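Local coordinates for protein prolyl 4-hydroxylase (Paramecium bursaria Chlorella virus 1, PDB 5C5T) that probably hydroxylates proline residues in collagen-like chains as a metal- and 2-oxoglutarate-dependent dioxygenase of the prolyl 4-hydroxylase family, at residues 47-52 with 98-103; 106-111 with 188-193; 171-174 with 179-182. One frame throughout, in Å; residues are numbered along the deposited sequence.

Contact 1 of 3, residues 47-52 with 98-103; sequences DIECDV and IDKIQK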
loop_
_atom_site.group_PDB
_atom_site.type_symbol
_atom_site.label_atom_id
_atom_site.label_comp_id
_atom_site.label_asym_id
_atom_site.label_seq_id
_atom_site.Cartn_x
_atom_site.Cartn_y
_atom_site.Cartn_z
ATOM N N ASP A 47 1.109 4.593 17.072
ATOM C CA ASP A 47 2.293 5.399 16.796
ATOM C C ASP A 47 3.579 4.633 17.202
ATOM O O ASP A 47 4.558 4.623 16.454
ATOM C CB ASP A 47 2.246 6.751 17.516
ATOM C CG ASP A 47 1.275 7.760 16.873
ATOM O OD1 ASP A 47 0.520 7.417 15.944
ATOM O OD2 ASP A 47 1.277 8.938 17.300
ATOM N N ILE A 48 3.594 3.978 18.349
ATOM C CA ILE A 48 4.862 3.356 18.753
ATOM C C ILE A 48 5.117 2.105 17.869
ATOM O O ILE A 48 6.284 1.852 17.547
ATOM C CB ILE A 48 4.932 3.073 20.253
ATOM C CG1 ILE A 48 4.113 1.873 20.626
ATOM C CG2 ILE A 48 4.538 4.300 21.054
ATOM C CD1 ILE A 48 4.977 0.663 20.680
ATOM N N GLU A 49 4.077 1.389 17.419
ATOM C CA GLU A 49 4.231 0.290 16.443
ATOM C C GLU A 49 4.843 0.787 15.131
ATOM O O GLU A 49 5.744 0.129 14.586
ATOM C CB GLU A 49 2.887 -0.393 16.159
ATOM C CG GLU A 49 2.398 -1.292 17.293
ATOM C CD GLU A 49 0.957 -1.701 17.156
ATOM O OE1 GLU A 49 0.202 -1.096 16.352
ATOM O OE2 GLU A 49 0.564 -2.650 17.872
ATOM N N CYS A 50 4.385 1.941 14.603
ATOM C CA CYS A 50 5.040 2.524 13.438
ATOM C C CYS A 50 6.526 2.802 13.661
ATOM O O CYS A 50 7.365 2.510 12.802
ATOM C CB CYS A 50 4.304 3.793 13.004
ATOM S SG CYS A 50 2.591 3.591 12.443
ATOM N N ASP A 51 6.872 3.328 14.833
ATOM C CA ASP A 51 8.261 3.675 15.087
ATOM C C ASP A 51 9.128 2.424 15.200
ATOM O O ASP A 51 10.256 2.423 14.712
ATOM C CB ASP A 51 8.389 4.505 16.366
ATOM C CG ASP A 51 7.824 5.920 16.223
ATOM O OD1 ASP A 51 7.667 6.468 15.094
ATOM O OD2 ASP A 51 7.567 6.499 17.295
ATOM N N VAL A 52 8.600 1.375 15.814
ATOM C CA VAL A 52 9.336 0.132 15.957
ATOM C C VAL A 52 9.625 -0.418 14.541
ATOM O O VAL A 52 10.721 -0.888 14.251
ATOM C CB VAL A 52 8.545 -0.856 16.834
ATOM C CG1 VAL A 52 9.102 -2.258 16.755
ATOM C CG2 VAL A 52 8.539 -0.348 18.289
ATOM N N ILE A 98 4.948 -6.599 11.559
ATOM C CA ILE A 98 4.497 -7.201 10.288
ATOM C C ILE A 98 3.412 -8.228 10.499
ATOM O O ILE A 98 2.393 -8.255 9.768
ATOM C CB ILE A 98 5.648 -7.857 9.553
ATOM C CG1 ILE A 98 6.773 -6.832 9.287
ATOM C CG2 ILE A 98 5.125 -8.525 8.243
ATOM C CD1 ILE A 98 6.527 -5.866 8.218
ATOM N N ASP A 99 3.630 -9.107 11.476
ATOM C CA ASP A 99 2.616 -10.045 11.890
ATOM C C ASP A 99 1.293 -9.343 12.149
ATOM O O ASP A 99 0.253 -9.833 11.763
ATOM C CB ASP A 99 3.037 -10.796 13.154
ATOM C CG ASP A 99 4.185 -11.756 12.920
ATOM O OD1 ASP A 99 4.309 -12.308 11.801
ATOM O OD2 ASP A 99 4.935 -11.994 13.890
ATOM N N LYS A 100 1.315 -8.207 12.845
ATOM C CA LYS A 100 0.067 -7.499 13.131
ATOM C C LYS A 100 -0.606 -6.888 11.900
ATOM O O LYS A 100 -1.805 -6.975 11.733
ATOM C CB LYS A 100 0.326 -6.404 14.170
ATOM C CG LYS A 100 -0.912 -5.583 14.509
ATOM C CD LYS A 100 -0.646 -4.632 15.670
ATOM C CE LYS A 100 -1.924 -3.919 16.106
ATOM N NZ LYS A 100 -1.857 -3.520 17.563
ATOM N N ILE A 101 0.185 -6.276 11.033
ATOM C CA ILE A 101 -0.344 -5.819 9.731
ATOM C C ILE A 101 -1.101 -6.944 9.062
ATOM O O ILE A 101 -2.238 -6.760 8.628
ATOM C CB ILE A 101 0.766 -5.294 8.835
ATOM C CG1 ILE A 101 1.355 -3.978 9.422
ATOM C CG2 ILE A 101 0.233 -5.022 7.393
ATOM C CD1 ILE A 101 2.610 -3.451 8.724
ATOM N N GLN A 102 -0.498 -8.126 9.019
ATOM C CA GLN A 102 -1.095 -9.211 8.237
ATOM C C GLN A 102 -2.322 -9.754 8.915
ATOM O O GLN A 102 -3.339 -10.009 8.273
ATOM C CB GLN A 102 -0.062 -10.301 8.018
ATOM C CG GLN A 102 1.093 -9.770 7.174
ATOM C CD GLN A 102 2.002 -10.844 6.692
ATOM O OE1 GLN A 102 2.239 -11.844 7.428
ATOM N NE2 GLN A 102 2.520 -10.684 5.447
ATOM N N LYS A 103 -2.261 -9.862 10.227
ATOM C CA LYS A 103 -3.453 -10.262 10.996
ATOM C C LYS A 103 -4.647 -9.321 10.790
ATOM O O LYS A 103 -5.742 -9.777 10.518
ATOM C CB LYS A 103 -3.123 -10.349 12.483
ATOM C CG LYS A 103 -4.287 -10.880 13.342
ATOM C CD LYS A 103 -3.896 -10.967 14.804
ATOM C CE LYS A 103 -4.910 -11.792 15.585
ATOM N NZ LYS A 103 -6.050 -10.941 15.955
#
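A surface salt bridge, E49 with K100, spans the gap between helices 47-59 and 96-109, the two long helices of this double-stranded beta-helix (jelly-roll) protein. The backbones stand well apart at this level, the CA atoms of E49 and K100 being 9.4 Å from each other, and only these two side chains bridge the space between the segments. K100 does so by being stretched almost fully: CG lies anti to the backbone N (chi1 178°) and the chain runs on straight, carrying the ammonium toward helix 47-59. E49, likewise extended beyond CG, comes in at about a right angle to it. K100 NZ donates to E49 OE2 at 2.6 Å, and OE2 receives it on its syn lone pair, the side of the other oxygen. That other oxygen, E49 OE1, stays 3.4 Å from K100 NZ and has a different task: it accepts the backbone N-H of S46, just ahead of the helix. The carboxylate is thus shared between the first turn of its own helix and the neighbouring helix, and both links limit its rotation. Its place at a helix N terminus, beside a lysine, would be expected to favour the charged form. Deeper between the helices, L53 packs against I98 and I101, so that the ion pair lies outside an apolar seam. The lysine methylenes also follow the acid closely, with K100 CD 3.2 Å from E49 OE2 and K100 CE 3.5 Å from E49 OE1.

Contact 2 of 3, residues 106-111 with 188-193; sequences REFLNS and SIFFWV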
loop_
_atom_site.group_PDB
_atom_site.type_symbol
_atom_site.label_atom_id
_atom_site.label_comp_id
_atom_site.label_asym_id
_atom_site.label_seq_id
_atom_site.Cartn_x
_atom_site.Cartn_y
_atom_site.Cartn_z
ATOM N N ARG A 106 -5.993 -9.598 7.223
ATOM C CA ARG A 106 -6.812 -10.788 7.053
ATOM C C ARG A 106 -8.203 -10.595 7.686
ATOM O O ARG A 106 -9.242 -10.923 7.063
ATOM C CB ARG A 106 -6.024 -11.980 7.639
ATOM C CG ARG A 106 -6.782 -13.272 7.671
ATOM C CD ARG A 106 -5.850 -14.364 8.145
ATOM N NE ARG A 106 -5.563 -14.187 9.574
ATOM C CZ ARG A 106 -4.386 -13.844 10.112
ATOM N NH1 ARG A 106 -3.296 -13.619 9.368
ATOM N NH2 ARG A 106 -4.300 -13.737 11.433
ATOM N N GLU A 107 -8.252 -10.030 8.885
ATOM C CA GLU A 107 -9.536 -9.783 9.535
ATOM C C GLU A 107 -10.407 -8.821 8.714
ATOM O O GLU A 107 -11.619 -8.974 8.658
ATOM C CB GLU A 107 -9.311 -9.243 10.934
ATOM C CG GLU A 107 -8.661 -10.275 11.830
ATOM C CD GLU A 107 -8.349 -9.748 13.218
ATOM O OE1 GLU A 107 -8.190 -8.518 13.364
ATOM O OE2 GLU A 107 -8.277 -10.576 14.154
ATOM N N PHE A 108 -9.764 -7.826 8.116
ATOM C CA PHE A 108 -10.460 -6.894 7.190
ATOM C C PHE A 108 -11.024 -7.606 5.962
ATOM O O PHE A 108 -12.159 -7.361 5.544
ATOM C CB PHE A 108 -9.494 -5.763 6.745
ATOM C CG PHE A 108 -10.100 -4.810 5.740
ATOM C CD1 PHE A 108 -10.947 -3.792 6.157
ATOM C CD2 PHE A 108 -9.833 -4.951 4.382
ATOM C CE1 PHE A 108 -11.517 -2.927 5.232
ATOM C CE2 PHE A 108 -10.397 -4.097 3.439
ATOM C CZ PHE A 108 -11.247 -3.089 3.866
ATOM N N LEU A 109 -10.205 -8.438 5.342
ATOM C CA LEU A 109 -10.631 -9.146 4.135
ATOM C C LEU A 109 -11.738 -10.152 4.494
ATOM O O LEU A 109 -12.563 -10.481 3.650
ATOM C CB LEU A 109 -9.467 -9.850 3.435
ATOM C CG LEU A 109 -8.498 -8.905 2.750
ATOM C CD1 LEU A 109 -7.199 -9.608 2.411
ATOM C CD2 LEU A 109 -9.147 -8.263 1.528
ATOM N N ASN A 110 -11.787 -10.586 5.751
ATOM C CA ASN A 110 -12.837 -11.506 6.178
ATOM C C ASN A 110 -14.252 -10.894 6.126
ATOM O O ASN A 110 -15.241 -11.634 6.074
ATOM C CB ASN A 110 -12.560 -12.036 7.595
ATOM C CG ASN A 110 -11.439 -13.106 7.633
ATOM O OD1 ASN A 110 -11.083 -13.699 6.594
ATOM N ND2 ASN A 110 -10.878 -13.349 8.837
ATOM N N SER A 111 -14.350 -9.569 6.099
ATOM C CA SER A 111 -15.629 -8.871 5.886
ATOM C C SER A 111 -16.005 -8.777 4.404
ATOM O O SER A 111 -17.045 -8.230 4.052
ATOM C CB SER A 111 -15.559 -7.467 6.498
ATOM O OG SER A 111 -14.729 -6.572 5.735
ATOM N N SER A 188 -4.073 3.564 7.593
ATOM C CA SER A 188 -3.954 2.695 6.412
ATOM C C SER A 188 -4.905 3.151 5.309
ATOM O O SER A 188 -5.987 3.720 5.561
ATOM C CB SER A 188 -4.227 1.201 6.743
ATOM O OG SER A 188 -5.556 1.007 7.206
ATOM N N ILE A 189 -4.499 2.855 4.064
ATOM C CA ILE A 189 -5.364 2.971 2.901
ATOM C C ILE A 189 -5.386 1.606 2.262
ATOM O O ILE A 189 -4.341 1.063 1.906
ATOM C CB ILE A 189 -4.911 4.011 1.860
ATOM C CG1 ILE A 189 -4.805 5.426 2.432
ATOM C CG2 ILE A 189 -5.873 4.032 0.719
ATOM C CD1 ILE A 189 -6.128 6.030 2.901
ATOM N N PHE A 190 -6.573 1.043 2.153
ATOM C CA PHE A 190 -6.835 -0.182 1.373
ATOM C C PHE A 190 -7.410 0.179 -0.020
ATOM O O PHE A 190 -8.344 0.985 -0.129
ATOM C CB PHE A 190 -7.813 -1.098 2.117
ATOM C CG PHE A 190 -8.215 -2.308 1.336
ATOM C CD1 PHE A 190 -7.438 -3.445 1.371
ATOM C CD2 PHE A 190 -9.322 -2.289 0.521
ATOM C CE1 PHE A 190 -7.799 -4.578 0.646
ATOM C CE2 PHE A 190 -9.688 -3.414 -0.230
ATOM C CZ PHE A 190 -8.919 -4.545 -0.169
ATOM N N PHE A 191 -6.901 -0.417 -1.107
ATOM C CA PHE A 191 -7.585 -0.242 -2.360
ATOM C C PHE A 191 -7.521 -1.470 -3.241
ATOM O O PHE A 191 -6.551 -2.231 -3.231
ATOM C CB PHE A 191 -7.047 1.001 -3.152
ATOM C CG PHE A 191 -5.554 0.990 -3.433
ATOM C CD1 PHE A 191 -4.650 1.528 -2.528
ATOM C CD2 PHE A 191 -5.031 0.489 -4.658
ATOM C CE1 PHE A 191 -3.289 1.571 -2.814
ATOM C CE2 PHE A 191 -3.681 0.493 -4.911
ATOM C CZ PHE A 191 -2.807 1.072 -3.999
ATOM N N TRP A 192 -8.564 -1.622 -4.035
ATOM C CA TRP A 192 -8.638 -2.740 -4.983
ATOM C C TRP A 192 -7.764 -2.480 -6.201
ATOM O O TRP A 192 -7.696 -1.369 -6.704
ATOM C CB TRP A 192 -10.092 -2.990 -5.420
ATOM C CG TRP A 192 -10.903 -3.580 -4.344
ATOM C CD1 TRP A 192 -11.723 -2.913 -3.496
ATOM C CD2 TRP A 192 -10.952 -4.962 -3.958
ATOM N NE1 TRP A 192 -12.297 -3.798 -2.602
ATOM C CE2 TRP A 192 -11.848 -5.063 -2.877
ATOM C CE3 TRP A 192 -10.350 -6.137 -4.450
ATOM C CZ2 TRP A 192 -12.143 -6.290 -2.253
ATOM C CZ3 TRP A 192 -10.654 -7.355 -3.833
ATOM C CH2 TRP A 192 -11.538 -7.418 -2.759
ATOM N N VAL A 193 -7.041 -3.510 -6.623
ATOM C CA VAL A 193 -6.126 -3.441 -7.775
ATOM C C VAL A 193 -6.681 -4.216 -8.991
ATOM O O VAL A 193 -6.609 -3.750 -10.132
ATOM C CB VAL A 193 -4.716 -3.965 -7.370
ATOM C CG1 VAL A 193 -3.757 -4.026 -8.618
ATOM C CG2 VAL A 193 -4.074 -3.073 -6.332
#
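The carbonyl oxygen F108 O is gripped twice by S111, near the C-terminal end of helix 96-109, while the ring of F108 packs against F190 on strand 188-192 of the major sheet in the double-stranded beta-helix fold. S111 OG donates to F108 O at 2.7 Å, lying in the carbonyl plane, and the backbone S111 N reaches F108 O at 3.2 Å, so one residue ties down this turn with both its hydroxyl and its amide.

The contact itself is an edge-to-face aromatic pair. A chi1 of 177°, which swings the ring away from the amide nitrogen, sends F108 toward the sheet and brings CE2 over the centre of the F190 face, 3.5 Å from F190 CG. The planes are inclined at 55°, short of a perpendicular T, and the centroids are 4.8 Å apart; F108 CZ leans over the CG-CD2 side of the F190 ring. L109 comes from the same side of that ring but beyond its rim, where its methyl CD2 lies 4.0 Å from F190 CE1 and almost as near F190 CZ. F108 takes the face of F190, while L109, its neighbour on the helix, fills in beside it. A155 of the adjoining strand 153-160 and I224 of the next one, 217-225, also touch F190, and I224 meets L109 too, which makes this part of the apolar layer between helix and sheet. The next residue along the strand, F191, points to the other side of the sheet, where its ring meets the metal ligand H207. At its far rim F190 continues the aromatic cluster by setting its edge on the indole of W192, with F190 CE2 3.5 Å above the indole plane and offset toward its rim.

Contact 3 of 3, residues 171-174 with 179-182; sequences ETDF and TKIK. With AKG (2-oxoglutaric acid), chain C.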
loop_
_atom_site.group_PDB
_atom_site.type_symbol
_atom_site.label_atom_id
_atom_site.label_comp_id
_atom_site.label_asym_id
_atom_site.label_seq_id
_atom_site.Cartn_x
_atom_site.Cartn_y
_atom_site.Cartn_z
ATOM N N GLU A 171 1.282 13.384 -0.732
ATOM C CA GLU A 171 -0.016 12.729 -0.738
ATOM C C GLU A 171 -0.034 11.460 -1.621
ATOM O O GLU A 171 0.754 11.364 -2.562
ATOM C CB GLU A 171 -1.073 13.688 -1.224
ATOM C CG GLU A 171 -1.225 14.902 -0.337
ATOM C CD GLU A 171 -0.497 16.107 -0.870
ATOM O OE1 GLU A 171 0.578 15.978 -1.541
ATOM O OE2 GLU A 171 -1.035 17.216 -0.611
ATOM N N THR A 172 -0.986 10.575 -1.340
ATOM C CA THR A 172 -1.296 9.475 -2.245
ATOM C C THR A 172 -2.431 9.957 -3.127
ATOM O O THR A 172 -3.489 10.304 -2.617
ATOM C CB THR A 172 -1.712 8.199 -1.517
ATOM O OG1 THR A 172 -0.727 7.859 -0.542
ATOM C CG2 THR A 172 -1.895 7.026 -2.485
ATOM N N ASP A 173 -2.193 10.006 -4.440
ATOM C CA ASP A 173 -3.122 10.557 -5.385
ATOM C C ASP A 173 -3.851 9.427 -6.134
ATOM O O ASP A 173 -3.212 8.471 -6.611
ATOM C CB ASP A 173 -2.375 11.481 -6.365
ATOM C CG ASP A 173 -3.297 12.297 -7.263
ATOM O OD1 ASP A 173 -4.475 12.504 -6.914
ATOM O OD2 ASP A 173 -2.858 12.727 -8.343
ATOM N N PHE A 174 -5.181 9.518 -6.202
ATOM C CA PHE A 174 -5.983 8.666 -7.078
ATOM C C PHE A 174 -6.644 9.594 -8.081
ATOM O O PHE A 174 -7.782 10.044 -7.885
ATOM C CB PHE A 174 -7.050 7.856 -6.290
ATOM C CG PHE A 174 -6.487 6.850 -5.298
ATOM C CD1 PHE A 174 -6.283 5.537 -5.637
ATOM C CD2 PHE A 174 -6.229 7.229 -3.990
ATOM C CE1 PHE A 174 -5.803 4.636 -4.712
ATOM C CE2 PHE A 174 -5.737 6.325 -3.067
ATOM C CZ PHE A 174 -5.527 5.014 -3.445
ATOM N N THR A 179 -9.411 12.100 -5.840
ATOM C CA THR A 179 -9.125 12.155 -4.428
ATOM C C THR A 179 -7.619 11.970 -4.104
ATOM O O THR A 179 -6.915 11.208 -4.746
ATOM C CB THR A 179 -10.016 11.112 -3.688
ATOM O OG1 THR A 179 -9.943 11.342 -2.272
ATOM C CG2 THR A 179 -9.572 9.714 -3.989
ATOM N N LYS A 180 -7.119 12.781 -3.183
ATOM C CA LYS A 180 -5.758 12.682 -2.618
ATOM C C LYS A 180 -5.824 12.485 -1.116
ATOM O O LYS A 180 -6.440 13.311 -0.425
ATOM C CB LYS A 180 -4.948 13.953 -2.847
ATOM C CG LYS A 180 -4.792 14.405 -4.236
ATOM C CD LYS A 180 -4.004 15.698 -4.265
ATOM C CE LYS A 180 -4.052 16.313 -5.658
ATOM N NZ LYS A 180 -5.458 16.596 -6.096
ATOM N N ILE A 181 -5.127 11.464 -0.620
ATOM C CA ILE A 181 -5.062 11.139 0.815
ATOM C C ILE A 181 -3.792 11.681 1.481
ATOM O O ILE A 181 -2.676 11.413 1.023
ATOM C CB ILE A 181 -5.120 9.614 1.019
ATOM C CG1 ILE A 181 -6.310 8.936 0.274
ATOM C CG2 ILE A 181 -5.063 9.283 2.506
ATOM C CD1 ILE A 181 -7.685 9.258 0.792
ATOM N N LYS A 182 -3.940 12.410 2.591
ATOM C CA LYS A 182 -2.790 13.027 3.252
ATOM C C LYS A 182 -2.183 11.990 4.232
ATOM O O LYS A 182 -2.913 11.396 5.040
ATOM C CB LYS A 182 -3.216 14.328 3.983
ATOM C CG LYS A 182 -2.249 14.829 5.035
ATOM C CD LYS A 182 -2.821 16.107 5.715
ATOM C CE LYS A 182 -2.027 16.578 6.946
ATOM N NZ LYS A 182 -2.755 17.706 7.615
HETATM C C1 AKG C . 3.403 1.839 -4.157
HETATM O O1 AKG C . 4.426 1.623 -3.438
HETATM O O2 AKG C . 3.073 0.975 -5.012
HETATM C C2 AKG C . 2.683 3.156 -4.063
HETATM O O5 AKG C . 1.919 3.437 -4.947
HETATM C C3 AKG C . 2.947 4.095 -2.875
HETATM C C4 AKG C . 2.056 5.310 -2.899
HETATM C C5 AKG C . 2.550 6.402 -1.986
HETATM O O3 AKG C . 3.774 6.473 -1.684
HETATM O O4 AKG C . 1.714 7.231 -1.513
HETATM O O HOH W 1 -6.818 13.699 -7.439
#
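A beta hairpin at the edge of the minor sheet, in which T172 pairs with I181, contributes T172 to the 2-oxoglutarate pocket. Strands 172-174 and 179-181 run antiparallel at 163°. T172 and I181 form a hydrogen-bonded pair, with T172 N to I181 O at 3.0 Å and I181 N to T172 O at 2.8 Å. Two residues on, F174 N donates to T179 O at 2.8 Å, whereas the return bond from T179 N to F174 O is weak.

Between these pairs, D173 and K180 face each other across a non-hydrogen-bonded site and run side by side to the same face. D173 OD1 rests against the lysine methylene K180 CG at 3.3 Å, but K180 NZ remains 4.3 Å from D173 OD1, beyond a salt bridge. A water donating to D173 OD1 at 2.7 Å makes a weak second link to K180 NZ.

The other face carries T172, F174, T179 and I181. F174 lies alongside T179, its CB near the T179 CG2 methyl, and its ring turns an edge to I181 CG1 and makes an edge-to-face pair with F191. T172 turns its hydroxyl to the side of its backbone N (chi1 -53°), where OG1 donates to O4 of the distal 2-oxoglutarate carboxylate at 2.7 Å. Y160 OH is also hydrogen-bonded to T172 OG1, and K217 NZ is hydrogen-bonded to 2-oxoglutarate. A hydroxyl and a basic residue, lysine in prolyl 4-hydroxylases and arginine in many relatives, holding the far end of the cosubstrate inside a double-stranded beta-helix are characteristic of 2-oxoglutarate-dependent oxygenases.

From the N terminus, contact 1 closes the first loop, bringing helix 96-109 back to the start of helix 47-59. The same helix then opens contact 2 with its last turns, so these two follow in series, their centres 16 Å apart, and together fasten it to the other helix and to the major sheet. Contact 2 closes a long, strand-rich loop with no helix in it, and the tight hairpin of contact 3 is nested inside that loop. Strand 188-192 follows the hairpin directly: while F190 faces the helix, I189 and F191 pack on I181 and F174 of contact 3, joining the two sheets around the cosubstrate pocket. Contact 1 stays apart at the surface.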